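N5-carboxyaminoimidazole ribonucleotide synthetase (Bacillus anthracis, PDB 3QFF) catalyses the ATP-dependent carboxylation of aminoimidazole ribonucleotide to its N5-carboxyamino form in purine biosynthesis. Local coordinates at residues V191-E196 and E261-A266; P213-I218 and S227-R232. All blocks are in the same frame, centred on the assembly; numbering follows the deposited sequence.

How the contacts relate
Both contacts belong to the antiparallel sheet of the ATP-grasp domain, with centres 12 Å apart on the same side of the chain's centre. Across the sheet the order is 256-264, 195-203, 209-220, 223-229: contact 1 pairs the first two strands and contact 2 the last two. Along the chain, contact 2 is nested inside the loop that contact 1 closes. Strands 195-203 and 209-220 are neighbours, and here the contacts touch: E196 O lies 2.7 Å from N217 N, a probable hydrogen bond, and K195 NZ forms a salt bridge with E216 OE2. Contact 1 contributes V191, F193, E196 and F263 to the ADP pocket; in contact 2 the side chain of N217 is about 8 Å from the ADP.

Contact 1: V191-E196 and E261-A266; sequences VPFEKE and EMFATA. With ADP (adenosine-5'-diphosphate), chain C.
F193 and F263 form an offset stack, their ring planes 14° apart and their centroids separated by 4.8 Å. The overlap is partial: F263 CD2 sits over one face of the F193 ring, displaced toward its rim, and lies 3.7 Å from F193 CD1. F193 CG, set between its own backbone N and carbonyl carbon, comes within 4.0 Å of F263 CB, and F193 CB packs against the same atom. V191 CG2 adds an oblique apolar contact to the F263 ring.

Backbone hydrogen bonds supply the second kind of contact. A264 N donates to K195 O at 2.9 Å, and A264 O accepts from two donors, E194 N and K195 N. The K195 bond is nearly straight at its hydrogen, whereas that of E194 is bent (134°). Two consecutive residues facing A264 define a classic beta bulge where the chain enters the antiparallel pairing of strand 195-203 with strand 256-264. E196 and F263 follow as a non-hydrogen-bonded pair, their side chains on the nucleotide-facing side of the ATP-grasp sheet. A water bridges P192 O, ahead of the bulge, and A266 N.

The third group of interactions binds ADP. V191 N donates to adenine N1 at 2.7 Å in an almost linear bond (177°), a backbone reading of the base. F193 turns its edge to adenine N3, while F263 CZ approaches adenine C5 and C2' of the ribose lies near F263 CE2. E196 extends alongside F263, pointing the same way, and its OE2 accepts from ribose O3' at 2.8 Å; O2' reaches E196 OE1 only weakly. E196 OE2 also meets the edge of the F263 ring, 3.4 Å from CE2. K189, K153 and N273 contribute further hydrogen bonds to the nucleotide.

Contact 2: P213-I218 and S227-R232; sequences PVAENI and SIVPAR
E216 and I228 form an antiparallel hydrogen-bonded pair, the N-to-C directions of strands 215-218 and 227-229 lying 157° apart. E216 N donates to I228 O at 2.8 Å. In return, I228 N donates to E216 O at 2.7 Å. After the cis peptide bond before P230, A231 N donates to V214 O.

E216 carries most of the polar contact. Its CG is anti to the backbone N (chi1 159°), and the extended chain beyond brings the carboxylate to R232, whose NE and NH1 bond to one carboxylate oxygen each. R232 NE meets E216 OE1 on the syn side at 3.0 Å, while R232 NH1 reaches E216 OE2 at 2.9 Å from above the carboxylate plane. R232 N also donates to OE1, on its anti side and from the opposite face of the plane to NE. K195 forms a second salt bridge to E216 OE2, and R232 NH2 pairs with E366. Beside E216, A231 CB packs on E216 CB, and I228 CD1 meets I218 CD1 at 3.7 Å.

On the other face, S227 OG donates to N217 OD1 at 2.9 Å, tilted 33° from the amide carbonyl plane; N217 ND2 bonds to S198. Separately, V229 CG2 packs on A215 CB.

Together these pairings make a beta hairpin of strands 209-220 and 223-229 within the ATP-grasp sheet, its exit from the second strand fastened back by the E216-R232 salt bridge.

Contact 1: V191-E196 and E261-A266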
ATOM      1  N   VAL A 191      15.013  25.110 -24.773  1.00 41.45           N
ATOM      2  CA  VAL A 191      16.126  24.421 -24.134  1.00 41.07           C
ATOM      3  C   VAL A 191      16.388  23.146 -24.924  1.00 40.82           C
ATOM      4  O   VAL A 191      15.495  22.305 -25.051  1.00 40.60           O
ATOM      5  CB  VAL A 191      15.832  24.077 -22.651  1.00 41.07           C
ATOM      6  CG1 VAL A 191      17.090  23.563 -21.957  1.00 41.08           C
ATOM      7  CG2 VAL A 191      15.280  25.290 -21.907  1.00 40.88           C
ATOM      8  N   PRO A 192      17.600  23.014 -25.494  1.00 40.72           N
ATOM      9  CA  PRO A 192      17.979  21.771 -26.165  1.00 40.25           C
ATOM     10  C   PRO A 192      18.366  20.731 -25.113  1.00 39.53           C
ATOM     11  O   PRO A 192      19.521  20.666 -24.692  1.00 40.08           O
ATOM     12  CB  PRO A 192      19.203  22.177 -27.011  1.00 40.38           C
ATOM     13  CG  PRO A 192      19.347  23.678 -26.854  1.00 41.00           C
ATOM     14  CD  PRO A 192      18.672  24.021 -25.565  1.00 40.78           C
ATOM     15  N   PHE A 193      17.400  19.951 -24.650  1.00 38.61           N
ATOM     16  CA  PHE A 193      17.680  18.994 -23.588  1.00 37.32           C
ATOM     17  C   PHE A 193      17.730  17.578 -24.133  1.00 36.52           C
ATOM     18  O   PHE A 193      17.108  17.281 -25.154  1.00 35.79           O
ATOM     19  CB  PHE A 193      16.660  19.105 -22.444  1.00 37.70           C
ATOM     20  CG  PHE A 193      15.252  18.775 -22.851  1.00 37.34           C
ATOM     21  CD1 PHE A 193      14.377  19.782 -23.241  1.00 37.53           C
ATOM     22  CD2 PHE A 193      14.801  17.451 -22.853  1.00 38.59           C
ATOM     23  CE1 PHE A 193      13.071  19.480 -23.626  1.00 37.54           C
ATOM     24  CE2 PHE A 193      13.503  17.139 -23.241  1.00 37.48           C
ATOM     25  CZ  PHE A 193      12.633  18.163 -23.625  1.00 38.23           C
ATOM     26  N   GLU A 194      18.480  16.730 -23.434  1.00 35.38           N
ATOM     27  CA  GLU A 194      18.533  15.301 -23.689  1.00 35.32           C
ATOM     28  C   GLU A 194      17.337  14.578 -23.037  1.00 34.09           C
ATOM     29  O   GLU A 194      16.624  13.844 -23.717  1.00 34.25           O
ATOM     30  CB  GLU A 194      19.855  14.726 -23.159  1.00 35.63           C
ATOM     31  CG  GLU A 194      20.177  13.318 -23.668  1.00 38.98           C
ATOM     32  CD  GLU A 194      21.300  12.621 -22.897  1.00 42.97           C
ATOM     33  OE1 GLU A 194      22.203  13.301 -22.347  1.00 43.91           O
ATOM     34  OE2 GLU A 194      21.285  11.370 -22.850  1.00 46.16           O
ATOM     35  N   LYS A 195      17.128  14.806 -21.735  1.00 32.27           N
ATOM     36  CA  LYS A 195      16.114  14.102 -20.935  1.00 31.13           C
ATOM     37  C   LYS A 195      15.255  15.072 -20.118  1.00 30.15           C
ATOM     38  O   LYS A 195      15.747  16.108 -19.657  1.00 29.96           O
ATOM     39  CB  LYS A 195      16.797  13.164 -19.925  1.00 31.27           C
ATOM     40  CG  LYS A 195      17.819  12.192 -20.499  1.00 32.27           C
ATOM     41  CD  LYS A 195      17.257  10.817 -20.528  1.00 32.27           C
ATOM     42  CE  LYS A 195      18.180   9.822 -21.217  1.00 32.77           C
ATOM     43  NZ  LYS A 195      17.341   8.822 -21.939  1.00 31.21           N
ATOM     44  N   GLU A 196      13.982  14.728 -19.934  1.00 29.02           N
ATOM     45  CA  GLU A 196      13.153  15.348 -18.891  1.00 28.46           C
ATOM     46  C   GLU A 196      13.211  14.527 -17.609  1.00 27.31           C
ATOM     47  O   GLU A 196      13.001  13.305 -17.629  1.00 26.65           O
ATOM     48  CB  GLU A 196      11.713  15.500 -19.340  1.00 29.16           C
ATOM     49  CG  GLU A 196      11.500  16.657 -20.273  1.00 30.76           C
ATOM     50  CD  GLU A 196      10.047  16.902 -20.537  1.00 35.48           C
ATOM     51  OE1 GLU A 196       9.460  16.173 -21.370  1.00 37.01           O
ATOM     52  OE2 GLU A 196       9.484  17.831 -19.915  1.00 38.38           O
ATOM     53  N   GLU A 261       9.941  19.480 -11.727  1.00 23.19           N
ATOM     54  CA  GLU A 261      10.220  18.988 -13.075  1.00 24.40           C
ATOM     55  C   GLU A 261      11.319  19.812 -13.703  1.00 24.19           C
ATOM     56  O   GLU A 261      11.344  21.029 -13.557  1.00 23.52           O
ATOM     57  CB  GLU A 261       8.970  18.990 -13.954  1.00 24.77           C
ATOM     58  CG  GLU A 261       7.914  17.985 -13.485  1.00 28.90           C
ATOM     59  CD  GLU A 261       6.775  17.861 -14.479  1.00 34.30           C
ATOM     60  OE1 GLU A 261       5.788  18.616 -14.350  1.00 37.23           O
ATOM     61  OE2 GLU A 261       6.879  17.022 -15.407  1.00 38.23           O
ATOM     62  N   MET A 262      12.208  19.122 -14.411  1.00 24.70           N
ATOM     63  CA  MET A 262      13.480  19.668 -14.858  1.00 25.88           C
ATOM     64  C   MET A 262      13.825  19.188 -16.260  1.00 25.97           C
ATOM     65  O   MET A 262      13.361  18.134 -16.672  1.00 26.03           O
ATOM     66  CB  MET A 262      14.591  19.223 -13.903  1.00 26.10           C
ATOM     67  CG  MET A 262      14.551  19.910 -12.533  1.00 28.18           C
ATOM     68  SD  MET A 262      15.675  19.143 -11.339  1.00 29.83           S
ATOM     69  CE  MET A 262      14.565  18.030 -10.507  1.00 32.36           C
ATOM     70  N   PHE A 263      14.614  19.990 -16.980  1.00 26.65           N
ATOM     71  CA  PHE A 263      15.258  19.596 -18.235  1.00 27.11           C
ATOM     72  C   PHE A 263      16.762  19.383 -17.989  1.00 28.12           C
ATOM     73  O   PHE A 263      17.447  20.244 -17.401  1.00 27.96           O
ATOM     74  CB  PHE A 263      15.099  20.679 -19.318  1.00 27.63           C
ATOM     75  CG  PHE A 263      13.672  21.104 -19.598  1.00 28.66           C
ATOM     76  CD1 PHE A 263      13.315  22.442 -19.503  1.00 29.27           C
ATOM     77  CD2 PHE A 263      12.705  20.184 -19.996  1.00 30.47           C
ATOM     78  CE1 PHE A 263      12.015  22.865 -19.785  1.00 31.49           C
ATOM     79  CE2 PHE A 263      11.395  20.595 -20.273  1.00 32.07           C
ATOM     80  CZ  PHE A 263      11.050  21.938 -20.165  1.00 30.85           C
ATOM     81  N   ALA A 264      17.269  18.237 -18.438  1.00 28.70           N
ATOM     82  CA  ALA A 264      18.680  17.899 -18.326  1.00 29.88           C
ATOM     83  C   ALA A 264      19.320  17.890 -19.713  1.00 31.05           C
ATOM     84  O   ALA A 264      18.819  17.230 -20.627  1.00 30.76           O
ATOM     85  CB  ALA A 264      18.838  16.541 -17.653  1.00 30.48           C
ATOM     86  N   THR A 265      20.413  18.631 -19.881  1.00 32.38           N
ATOM     87  CA  THR A 265      21.075  18.690 -21.192  1.00 33.79           C
ATOM     88  C   THR A 265      22.160  17.624 -21.324  1.00 34.92           C
ATOM     89  O   THR A 265      22.532  16.977 -20.337  1.00 35.49           O
ATOM     90  CB  THR A 265      21.670  20.085 -21.502  1.00 33.60           C
ATOM     91  OG1 THR A 265      22.823  20.313 -20.676  1.00 33.07           O
ATOM     92  CG2 THR A 265      20.617  21.183 -21.302  1.00 33.48           C
ATOM     93  N   ALA A 266      22.648  17.428 -22.547  1.00 36.40           N
ATOM     94  CA  ALA A 266      23.785  16.540 -22.791  1.00 37.66           C
ATOM     95  C   ALA A 266      25.017  17.060 -22.054  1.00 38.64           C
ATOM     96  O   ALA A 266      25.749  16.282 -21.433  1.00 39.44           O
ATOM     97  CB  ALA A 266      24.049  16.411 -24.285  1.00 37.91           C
TER
HETATM   98  PB  ADP C 400       2.557  21.741 -19.120  1.00 62.88           P
HETATM   99  O1B ADP C 400       1.370  21.711 -20.054  1.00 62.84           O
HETATM  100  O2B ADP C 400       2.335  22.624 -17.911  1.00 62.26           O
HETATM  101  O3B ADP C 400       3.103  20.368 -18.804  1.00 62.65           O
HETATM  102  PA  ADP C 400       5.311  22.440 -19.778  1.00 60.58           P
HETATM  103  O1A ADP C 400       5.689  21.294 -18.862  1.00 61.16           O
HETATM  104  O2A ADP C 400       5.824  23.835 -19.501  1.00 60.28           O
HETATM  105  O3A ADP C 400       3.702  22.510 -19.977  1.00 61.78           O
HETATM  106  O5' ADP C 400       5.821  22.070 -21.257  1.00 59.78           O
HETATM  107  C5' ADP C 400       5.256  20.957 -21.947  1.00 59.37           C
HETATM  108  C4' ADP C 400       6.335  20.281 -22.779  1.00 58.68           C
HETATM  109  O4' ADP C 400       6.880  21.226 -23.702  1.00 57.97           O
HETATM  110  C3' ADP C 400       7.492  19.790 -21.922  1.00 58.29           C
HETATM  111  O3' ADP C 400       7.341  18.406 -21.596  1.00 59.10           O
HETATM  112  C2' ADP C 400       8.720  20.044 -22.773  1.00 58.33           C
HETATM  113  O2' ADP C 400       9.059  18.861 -23.502  1.00 57.59           O
HETATM  114  C1' ADP C 400       8.307  21.126 -23.758  1.00 57.50           C
HETATM  115  N9  ADP C 400       8.928  22.427 -23.381  1.00 56.66           N
HETATM  116  C8  ADP C 400       8.378  23.364 -22.578  1.00 56.00           C
HETATM  117  N7  ADP C 400       9.200  24.434 -22.435  1.00 55.36           N
HETATM  118  C5  ADP C 400      10.305  24.194 -23.159  1.00 54.99           C
HETATM  119  C6  ADP C 400      11.573  24.915 -23.446  1.00 54.68           C
HETATM  120  N6  ADP C 400      11.823  26.138 -22.914  1.00 52.96           N
HETATM  121  N1  ADP C 400      12.470  24.302 -24.258  1.00 54.85           N
HETATM  122  C2  ADP C 400      12.241  23.088 -24.793  1.00 54.93           C
HETATM  123  N3  ADP C 400      11.117  22.384 -24.575  1.00 55.17           N
HETATM  124  C4  ADP C 400      10.125  22.872 -23.784  1.00 55.74           C
HETATM  125  O   HOH W   1      21.441  18.625 -24.708  1.00 46.42           O
HETATM  126  O   HOH W   2      10.463  18.239 -17.054  1.00 32.06           O

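Contact 2: P213-I218 and S227-R232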
ATOM      1  N   PRO A 213      14.391   9.379  -5.442  1.00 23.33           N
ATOM      2  CA  PRO A 213      15.392   9.299  -6.521  1.00 24.15           C
ATOM      3  C   PRO A 213      14.922  10.034  -7.772  1.00 24.10           C
ATOM      4  O   PRO A 213      13.708  10.177  -7.989  1.00 25.65           O
ATOM      5  CB  PRO A 213      15.510   7.787  -6.816  1.00 24.41           C
ATOM      6  CG  PRO A 213      14.807   7.085  -5.699  1.00 24.64           C
ATOM      7  CD  PRO A 213      13.845   8.062  -5.071  1.00 24.14           C
ATOM      8  N   VAL A 214      15.869  10.471  -8.597  1.00 23.54           N
ATOM      9  CA  VAL A 214      15.556  11.122  -9.854  1.00 23.26           C
ATOM     10  C   VAL A 214      14.843  10.170 -10.830  1.00 23.36           C
ATOM     11  O   VAL A 214      15.323   9.078 -11.103  1.00 23.29           O
ATOM     12  CB  VAL A 214      16.815  11.708 -10.553  1.00 23.50           C
ATOM     13  CG1 VAL A 214      16.398  12.529 -11.771  1.00 22.79           C
ATOM     14  CG2 VAL A 214      17.667  12.560  -9.585  1.00 25.60           C
ATOM     15  N   ALA A 215      13.713  10.619 -11.372  1.00 23.08           N
ATOM     16  CA  ALA A 215      12.982   9.853 -12.379  1.00 23.32           C
ATOM     17  C   ALA A 215      13.151  10.520 -13.737  1.00 23.59           C
ATOM     18  O   ALA A 215      13.079  11.742 -13.841  1.00 23.11           O
ATOM     19  CB  ALA A 215      11.508   9.784 -12.029  1.00 23.07           C
ATOM     20  N   GLU A 216      13.380   9.708 -14.764  1.00 23.72           N
ATOM     21  CA  GLU A 216      13.375  10.185 -16.151  1.00 24.30           C
ATOM     22  C   GLU A 216      11.954  10.062 -16.692  1.00 24.49           C
ATOM     23  O   GLU A 216      11.366   8.971 -16.664  1.00 24.21           O
ATOM     24  CB  GLU A 216      14.377   9.384 -16.993  1.00 24.30           C
ATOM     25  CG  GLU A 216      14.135   9.421 -18.515  1.00 26.29           C
ATOM     26  CD  GLU A 216      15.052   8.454 -19.284  1.00 29.76           C
ATOM     27  OE1 GLU A 216      15.827   7.715 -18.648  1.00 30.15           O
ATOM     28  OE2 GLU A 216      14.992   8.432 -20.532  1.00 32.02           O
ATOM     29  N   ASN A 217      11.408  11.173 -17.193  1.00 24.20           N
ATOM     30  CA  ASN A 217      10.023  11.212 -17.644  1.00 25.54           C
ATOM     31  C   ASN A 217       9.857  11.344 -19.144  1.00 26.28           C
ATOM     32  O   ASN A 217      10.470  12.219 -19.766  1.00 26.12           O
ATOM     33  CB  ASN A 217       9.284  12.352 -16.949  1.00 25.20           C
ATOM     34  CG  ASN A 217       9.300  12.200 -15.461  1.00 25.15           C
ATOM     35  OD1 ASN A 217       9.145  11.095 -14.947  1.00 23.95           O
ATOM     36  ND2 ASN A 217       9.520  13.299 -14.753  1.00 25.15           N
ATOM     37  N   ILE A 218       9.009  10.485 -19.703  1.00 26.84           N
ATOM     38  CA  ILE A 218       8.712  10.508 -21.131  1.00 28.53           C
ATOM     39  C   ILE A 218       7.279  10.993 -21.357  1.00 29.27           C
ATOM     40  O   ILE A 218       6.312  10.341 -20.930  1.00 28.82           O
ATOM     41  CB  ILE A 218       9.032   9.123 -21.814  1.00 28.75           C
ATOM     42  CG1 ILE A 218      10.501   8.745 -21.554  1.00 27.94           C
ATOM     43  CG2 ILE A 218       8.707   9.168 -23.329  1.00 29.22           C
ATOM     44  CD1 ILE A 218      11.017   7.479 -22.257  1.00 27.17           C
ATOM     45  N   SER A 227       7.599   6.950 -16.558  1.00 24.95           N
ATOM     46  CA  SER A 227       8.663   7.395 -15.654  1.00 24.68           C
ATOM     47  C   SER A 227       9.625   6.242 -15.410  1.00 24.55           C
ATOM     48  O   SER A 227       9.213   5.112 -15.108  1.00 24.54           O
ATOM     49  CB  SER A 227       8.125   7.890 -14.312  1.00 24.77           C
ATOM     50  OG  SER A 227       7.212   8.935 -14.512  1.00 26.58           O
ATOM     51  N   ILE A 228      10.906   6.536 -15.527  1.00 23.41           N
ATOM     52  CA  ILE A 228      11.928   5.508 -15.459  1.00 23.53           C
ATOM     53  C   ILE A 228      12.859   5.826 -14.308  1.00 23.44           C
ATOM     54  O   ILE A 228      13.397   6.926 -14.238  1.00 23.24           O
ATOM     55  CB  ILE A 228      12.751   5.478 -16.752  1.00 23.27           C
ATOM     56  CG1 ILE A 228      11.853   5.288 -17.984  1.00 23.32           C
ATOM     57  CG2 ILE A 228      13.839   4.419 -16.654  1.00 23.89           C
ATOM     58  CD1 ILE A 228      12.554   5.698 -19.337  1.00 25.12           C
ATOM     59  N   VAL A 229      13.061   4.856 -13.420  1.00 23.55           N
ATOM     60  CA  VAL A 229      13.847   5.066 -12.221  1.00 23.71           C
ATOM     61  C   VAL A 229      14.727   3.835 -11.983  1.00 24.38           C
ATOM     62  O   VAL A 229      14.211   2.720 -11.880  1.00 24.47           O
ATOM     63  CB  VAL A 229      12.937   5.305 -10.990  1.00 23.19           C
ATOM     64  CG1 VAL A 229      13.720   5.944  -9.849  1.00 22.87           C
ATOM     65  CG2 VAL A 229      11.732   6.171 -11.366  1.00 23.38           C
ATOM     66  N   PRO A 230      16.056   4.023 -11.868  1.00 25.20           N
ATOM     67  CA  PRO A 230      16.813   5.287 -11.879  1.00 25.61           C
ATOM     68  C   PRO A 230      16.789   5.959 -13.249  1.00 25.94           C
ATOM     69  O   PRO A 230      16.778   5.277 -14.278  1.00 25.41           O
ATOM     70  CB  PRO A 230      18.244   4.847 -11.521  1.00 26.30           C
ATOM     71  CG  PRO A 230      18.100   3.443 -10.952  1.00 26.82           C
ATOM     72  CD  PRO A 230      16.943   2.862 -11.692  1.00 24.60           C
ATOM     73  N   ALA A 231      16.719   7.286 -13.260  1.00 26.54           N
ATOM     74  CA  ALA A 231      16.824   8.038 -14.518  1.00 27.44           C
ATOM     75  C   ALA A 231      18.132   7.646 -15.207  1.00 27.72           C
ATOM     76  O   ALA A 231      19.144   7.440 -14.545  1.00 28.38           O
ATOM     77  CB  ALA A 231      16.785   9.549 -14.250  1.00 27.10           C
ATOM     78  N   ARG A 232      18.109   7.525 -16.529  1.00 28.73           N
ATOM     79  CA  ARG A 232      19.292   7.109 -17.269  1.00 28.85           C
ATOM     80  C   ARG A 232      20.215   8.311 -17.532  1.00 29.96           C
ATOM     81  O   ARG A 232      20.341   8.795 -18.663  1.00 30.02           O
ATOM     82  CB  ARG A 232      18.896   6.367 -18.555  1.00 28.78           C
ATOM     83  CG  ARG A 232      18.088   5.076 -18.278  1.00 28.14           C
ATOM     84  CD  ARG A 232      17.520   4.428 -19.540  1.00 27.64           C
ATOM     85  NE  ARG A 232      16.496   5.253 -20.174  1.00 28.30           N
ATOM     86  CZ  ARG A 232      15.925   4.992 -21.352  1.00 30.03           C
ATOM     87  NH1 ARG A 232      15.005   5.818 -21.827  1.00 27.93           N
ATOM     88  NH2 ARG A 232      16.264   3.908 -22.059  1.00 27.83           N
TER